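Local coordinates for protein ATP synthase epsilon chain (Caldalkalibacillus thermarum TA2.A1, PDB 5IK2) that probably contributes, as a subunit of the rotary F1 sector, to making ATP from ADP with a transmembrane proton gradient, and can itself bind ATP, at residues E83-K97 with L121-K134. The protein carries 2 engineered substitutions. Numbering follows the deposited sequence.
Sequences ELPEEIAVEAAKKAK and LERAEVRLQVANSK. Engineered in segment 83-97: Ala-89 (natural residue Asp), Ala-92 (natural residue Arg).
Arg-127 reaches from helix 121-133 to Glu-83, and its side chain can be followed outward atom by atom. Its CB lies against CG2 of Ile-88 at 3.9 Å, CG and CD pass OE1 of Glu-83, and the chain runs extended as far as NE. NE then donates to OE1 of Glu-83 at 3.2 Å, coming from above the carboxylate plane, while NH2 donates to OE2 at 3.0 Å on its syn side but tilted out of that plane, the bond bent to 136°. This side-on, two-nitrogen salt bridge is twisted, the carboxylate and guanidinium planes standing 68° apart; CD of Arg-123 lies over one guanidinium face, offset toward its rim. A bend in the Glu-83 chain at chi2 (96°) turns its carboxylate toward the arginine. A leucine in place of Arg-127 would probably leave the Glu-83 carboxylate without its charge partner and able to turn.

The setting is the C-terminal helical hairpin of the epsilon subunit, beside the N-terminal beta-sandwich. Parts 90-97 and 121-133 of helices 90-104 and 114-133 run obliquely antiparallel, the axes of these segments 8.5 Å apart at closest approach. Glu-83, Arg-123 and Arg-127 bind ATP in this protein, although the nucleotide is absent from this chain, and the engineered Ala-89 and Ala-92 occupy two further site positions. Small residues let the helices approach: CB of Ala-124 meets O of Ala-93 at 3.6 Å. Leu-128 is a knob among Val-90, Ala-93, Lys-94 and Lys-97. In return Lys-97 lays its aliphatic chain among Leu-121, Ala-124, Glu-125 and Leu-128. Before the helix, CD1 of Ile-88 reaches O of Arg-127 and CG1 of Val-130. CG of Pro-85 rests on that same CG1 at 3.7 Å, and Val-130 also packs on Pro-49 and Ala-62 of the sandwich, while its O accepts a 2.7 Å hydrogen bond from OG of Ser-133.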
loop_
_atom_site.group_PDB
_atom_site.type_symbol
_atom_site.label_atom_id
_atom_site.label_comp_id
_atom_site.label_asym_id
_atom_site.label_seq_id
_atom_site.Cartn_x
_atom_site.Cartn_y
_atom_site.Cartn_z
ATOM N N GLU H 83 20.537 55.520 12.423
ATOM C CA GLU H 83 19.199 55.147 12.889
ATOM C C GLU H 83 18.428 56.337 13.447
ATOM O O GLU H 83 18.980 57.149 14.191
ATOM C CB GLU H 83 19.272 54.064 13.972
ATOM C CG GLU H 83 19.886 52.737 13.532
ATOM C CD GLU H 83 21.365 52.581 13.859
ATOM O OE1 GLU H 83 21.932 53.405 14.609
ATOM O OE2 GLU H 83 21.966 51.605 13.367
ATOM N N LEU H 84 17.146 56.415 13.088
ATOM C CA LEU H 84 16.184 57.307 13.741
ATOM C C LEU H 84 15.841 56.711 15.116
ATOM O O LEU H 84 16.086 55.523 15.339
ATOM C CB LEU H 84 14.911 57.424 12.892
ATOM C CG LEU H 84 15.053 57.992 11.475
ATOM C CD1 LEU H 84 13.867 57.583 10.615
ATOM C CD2 LEU H 84 15.198 59.506 11.510
ATOM N N PRO H 85 15.267 57.518 16.040
ATOM C CA PRO H 85 14.977 57.018 17.398
ATOM C C PRO H 85 14.139 55.735 17.456
ATOM O O PRO H 85 14.461 54.826 18.224
ATOM C CB PRO H 85 14.211 58.181 18.041
ATOM C CG PRO H 85 14.670 59.388 17.302
ATOM C CD PRO H 85 14.827 58.919 15.887
ATOM N N GLU H 86 13.089 55.671 16.636
ATOM C CA GLU H 86 12.154 54.533 16.626
ATOM C C GLU H 86 12.753 53.185 16.185
ATOM O O GLU H 86 12.238 52.134 16.572
ATOM C CB GLU H 86 10.898 54.846 15.782
ATOM C CG GLU H 86 11.113 55.026 14.273
ATOM C CD GLU H 86 11.196 56.479 13.819
ATOM O OE1 GLU H 86 11.678 57.337 14.596
ATOM O OE2 GLU H 86 10.788 56.760 12.669
ATOM N N GLU H 87 13.825 53.216 15.391
ATOM C CA GLU H 87 14.422 51.991 14.827
ATOM C C GLU H 87 15.762 51.576 15.480
ATOM O O GLU H 87 16.577 50.895 14.851
ATOM C CB GLU H 87 14.540 52.118 13.293
ATOM C CG GLU H 87 15.570 53.120 12.774
ATOM C CD GLU H 87 15.361 53.516 11.314
ATOM O OE1 GLU H 87 14.572 52.864 10.595
ATOM O OE2 GLU H 87 15.996 54.496 10.877
ATOM N N ILE H 88 15.956 51.957 16.747
ATOM C CA ILE H 88 17.143 51.591 17.532
ATOM C C ILE H 88 16.770 50.502 18.541
ATOM O O ILE H 88 15.807 50.660 19.297
ATOM C CB ILE H 88 17.718 52.816 18.290
ATOM C CG1 ILE H 88 18.323 53.818 17.297
ATOM C CG2 ILE H 88 18.777 52.399 19.312
ATOM C CD1 ILE H 88 18.510 55.214 17.854
ATOM N N ALA H 89 17.540 49.414 18.556
ATOM C CA ALA H 89 17.389 48.361 19.568
ATOM C C ALA H 89 18.040 48.816 20.881
ATOM O O ALA H 89 19.270 48.830 21.000
ATOM C CB ALA H 89 18.004 47.057 19.077
ATOM N N VAL H 90 17.211 49.182 21.858
ATOM C CA VAL H 90 17.676 49.849 23.084
ATOM C C VAL H 90 18.438 48.898 24.016
ATOM O O VAL H 90 19.504 49.256 24.523
ATOM C CB VAL H 90 16.505 50.539 23.833
ATOM C CG1 VAL H 90 16.955 51.115 25.176
ATOM C CG2 VAL H 90 15.907 51.640 22.964
ATOM N N GLU H 91 17.893 47.701 24.236
ATOM C CA GLU H 91 18.540 46.697 25.097
ATOM C C GLU H 91 19.876 46.197 24.537
ATOM O O GLU H 91 20.803 45.925 25.303
ATOM C CB GLU H 91 17.602 45.506 25.352
ATOM C CG GLU H 91 16.370 45.846 26.180
ATOM C CD GLU H 91 16.713 46.312 27.586
ATOM O OE1 GLU H 91 17.410 45.565 28.308
ATOM O OE2 GLU H 91 16.289 47.425 27.966
ATOM N N ALA H 92 19.964 46.079 23.213
ATOM C CA ALA H 92 21.216 45.722 22.540
ATOM C C ALA H 92 22.299 46.785 22.743
ATOM O O ALA H 92 23.475 46.449 22.891
ATOM C CB ALA H 92 20.976 45.493 21.054
ATOM N N ALA H 93 21.892 48.055 22.750
ATOM C CA ALA H 93 22.809 49.181 22.976
ATOM C C ALA H 93 23.320 49.247 24.416
ATOM O O ALA H 93 24.482 49.585 24.644
ATOM C CB ALA H 93 22.140 50.495 22.596
ATOM N N LYS H 94 22.453 48.935 25.379
ATOM C CA LYS H 94 22.840 48.887 26.797
ATOM C C LYS H 94 23.850 47.772 27.085
ATOM O O LYS H 94 24.836 47.991 27.794
ATOM C CB LYS H 94 21.607 48.722 27.694
ATOM C CG LYS H 94 20.724 49.955 27.756
ATOM C CD LYS H 94 19.524 49.737 28.663
ATOM C CE LYS H 94 18.649 50.978 28.731
ATOM N NZ LYS H 94 17.401 50.739 29.506
ATOM N N LYS H 95 23.595 46.585 26.537
ATOM C CA LYS H 95 24.515 45.445 26.664
ATOM C C LYS H 95 25.834 45.677 25.923
ATOM O O LYS H 95 26.888 45.242 26.387
ATOM C CB LYS H 95 23.848 44.147 26.191
ATOM C CG LYS H 95 22.784 43.645 27.156
ATOM C CD LYS H 95 21.811 42.677 26.505
ATOM C CE LYS H 95 20.692 42.301 27.467
ATOM N NZ LYS H 95 19.553 41.634 26.778
ATOM N N ALA H 96 25.766 46.363 24.782
ATOM C CA ALA H 96 26.961 46.777 24.042
ATOM C C ALA H 96 27.766 47.835 24.803
ATOM O O ALA H 96 28.998 47.783 24.816
ATOM C CB ALA H 96 26.579 47.296 22.665
ATOM N N LYS H 97 27.070 48.788 25.428
ATOM C CA LYS H 97 27.716 49.811 26.261
ATOM C C LYS H 97 28.459 49.177 27.438
ATOM O O LYS H 97 29.643 49.452 27.648
ATOM C CB LYS H 97 26.688 50.823 26.790
ATOM C CG LYS H 97 27.297 51.986 27.571
ATOM C CD LYS H 97 26.258 52.762 28.365
ATOM C CE LYS H 97 26.917 53.596 29.452
ATOM N NZ LYS H 97 25.952 54.494 30.141
ATOM N N LEU H 121 31.896 51.527 21.704
ATOM C CA LEU H 121 31.298 52.190 22.872
ATOM C C LEU H 121 30.604 53.501 22.482
ATOM O O LEU H 121 29.503 53.785 22.958
ATOM C CB LEU H 121 32.363 52.459 23.947
ATOM C CG LEU H 121 31.954 53.224 25.212
ATOM C CD1 LEU H 121 30.797 52.539 25.924
ATOM C CD2 LEU H 121 33.147 53.375 26.144
ATOM N N GLU H 122 31.258 54.290 21.630
ATOM C CA GLU H 122 30.682 55.540 21.113
ATOM C C GLU H 122 29.423 55.308 20.272
ATOM O O GLU H 122 28.483 56.103 20.335
ATOM C CB GLU H 122 31.718 56.319 20.293
ATOM C CG GLU H 122 32.776 57.004 21.146
ATOM C CD GLU H 122 33.936 57.563 20.340
ATOM O OE1 GLU H 122 33.851 57.619 19.094
ATOM O OE2 GLU H 122 34.940 57.960 20.964
ATOM N N ARG H 123 29.419 54.230 19.486
ATOM C CA ARG H 123 28.239 53.815 18.717
ATOM C C ARG H 123 27.057 53.495 19.633
ATOM O O ARG H 123 25.923 53.875 19.339
ATOM C CB ARG H 123 28.567 52.592 17.853
ATOM C CG ARG H 123 27.448 52.138 16.925
ATOM C CD ARG H 123 27.808 50.839 16.222
ATOM N NE ARG H 123 28.925 51.000 15.290
ATOM C CZ ARG H 123 29.462 50.017 14.563
ATOM N NH1 ARG H 123 28.994 48.770 14.640
ATOM N NH2 ARG H 123 30.479 50.282 13.744
ATOM N N ALA H 124 27.336 52.798 20.734
ATOM C CA ALA H 124 26.307 52.401 21.698
ATOM C C ALA H 124 25.716 53.587 22.458
ATOM O O ALA H 124 24.495 53.681 22.595
ATOM C CB ALA H 124 26.868 51.381 22.679
ATOM N N GLU H 125 26.576 54.480 22.948
ATOM C CA GLU H 125 26.134 55.652 23.723
ATOM C C GLU H 125 25.336 56.659 22.884
ATOM O O GLU H 125 24.361 57.235 23.373
ATOM C CB GLU H 125 27.322 56.341 24.406
ATOM C CG GLU H 125 27.919 55.523 25.543
ATOM C CD GLU H 125 29.038 56.239 26.282
ATOM O OE1 GLU H 125 29.883 56.889 25.625
ATOM O OE2 GLU H 125 29.079 56.140 27.527
ATOM N N VAL H 126 25.750 56.863 21.634
ATOM C CA VAL H 126 25.026 57.742 20.704
ATOM C C VAL H 126 23.649 57.166 20.345
ATOM O O VAL H 126 22.683 57.920 20.218
ATOM C CB VAL H 126 25.867 58.036 19.435
ATOM C CG1 VAL H 126 25.042 58.706 18.341
ATOM C CG2 VAL H 126 27.053 58.920 19.795
ATOM N N ARG H 127 23.566 55.844 20.184
ATOM C CA ARG H 127 22.276 55.159 19.989
ATOM C C ARG H 127 21.315 55.343 21.173
ATOM O O ARG H 127 20.105 55.470 20.975
ATOM C CB ARG H 127 22.485 53.661 19.711
ATOM C CG ARG H 127 22.858 53.353 18.271
ATOM C CD ARG H 127 23.266 51.901 18.104
ATOM N NE ARG H 127 23.467 51.538 16.700
ATOM C CZ ARG H 127 23.923 50.360 16.270
ATOM N NH1 ARG H 127 24.243 49.391 17.128
ATOM N NH2 ARG H 127 24.064 50.145 14.965
ATOM N N LEU H 128 21.861 55.356 22.390
ATOM C CA LEU H 128 21.072 55.595 23.605
ATOM C C LEU H 128 20.610 57.051 23.737
ATOM O O LEU H 128 19.480 57.299 24.158
ATOM C CB LEU H 128 21.859 55.172 24.853
ATOM C CG LEU H 128 22.136 53.665 24.962
ATOM C CD1 LEU H 128 23.305 53.386 25.896
ATOM C CD2 LEU H 128 20.896 52.902 25.409
ATOM N N GLN H 129 21.482 58.000 23.387
ATOM C CA GLN H 129 21.133 59.435 23.379
ATOM C C GLN H 129 19.956 59.754 22.451
ATOM O O GLN H 129 19.038 60.482 22.835
ATOM C CB GLN H 129 22.335 60.294 22.957
ATOM C CG GLN H 129 23.415 60.467 24.015
ATOM C CD GLN H 129 24.630 61.221 23.491
ATOM O OE1 GLN H 129 24.501 62.183 22.731
ATOM N NE2 GLN H 129 25.820 60.787 23.901
ATOM N N VAL H 130 20.002 59.208 21.237
ATOM C CA VAL H 130 18.961 59.437 20.227
ATOM C C VAL H 130 17.665 58.683 20.571
ATOM O O VAL H 130 16.576 59.143 20.225
ATOM C CB VAL H 130 19.471 59.088 18.804
ATOM C CG1 VAL H 130 18.367 59.217 17.760
ATOM C CG2 VAL H 130 20.639 59.998 18.433
ATOM N N ALA H 131 17.784 57.542 21.253
ATOM C CA ALA H 131 16.615 56.792 21.738
ATOM C C ALA H 131 15.866 57.515 22.868
ATOM O O ALA H 131 14.636 57.462 22.920
ATOM C CB ALA H 131 17.027 55.398 22.189
ATOM N N ASN H 132 16.603 58.176 23.765
ATOM C CA ASN H 132 16.004 58.940 24.877
ATOM C C ASN H 132 15.264 60.214 24.442
ATOM O O ASN H 132 14.389 60.688 25.170
ATOM C CB ASN H 132 17.063 59.316 25.931
ATOM C CG ASN H 132 17.612 58.113 26.684
ATOM O OD1 ASN H 132 18.807 58.055 26.981
ATOM N ND2 ASN H 132 16.747 57.158 27.013
ATOM N N SER H 133 15.624 60.773 23.284
ATOM C CA SER H 133 14.956 61.975 22.754
ATOM C C SER H 133 13.490 61.724 22.363
ATOM O O SER H 133 12.665 62.641 22.437
ATOM C CB SER H 133 15.730 62.546 21.558
ATOM O OG SER H 133 15.716 61.659 20.453
ATOM N N LYS H 134 13.182 60.495 21.944
ATOM C CA LYS H 134 11.803 60.069 21.680
ATOM C C LYS H 134 11.036 59.936 22.996
ATOM O O LYS H 134 9.833 60.189 23.055
ATOM C CB LYS H 134 11.793 58.732 20.929
ATOM C CG LYS H 134 10.431 58.300 20.402
ATOM C CD LYS H 134 10.469 56.876 19.871
ATOM C CE LYS H 134 9.076 56.396 19.495
ATOM N NZ LYS H 134 9.061 54.959 19.107
#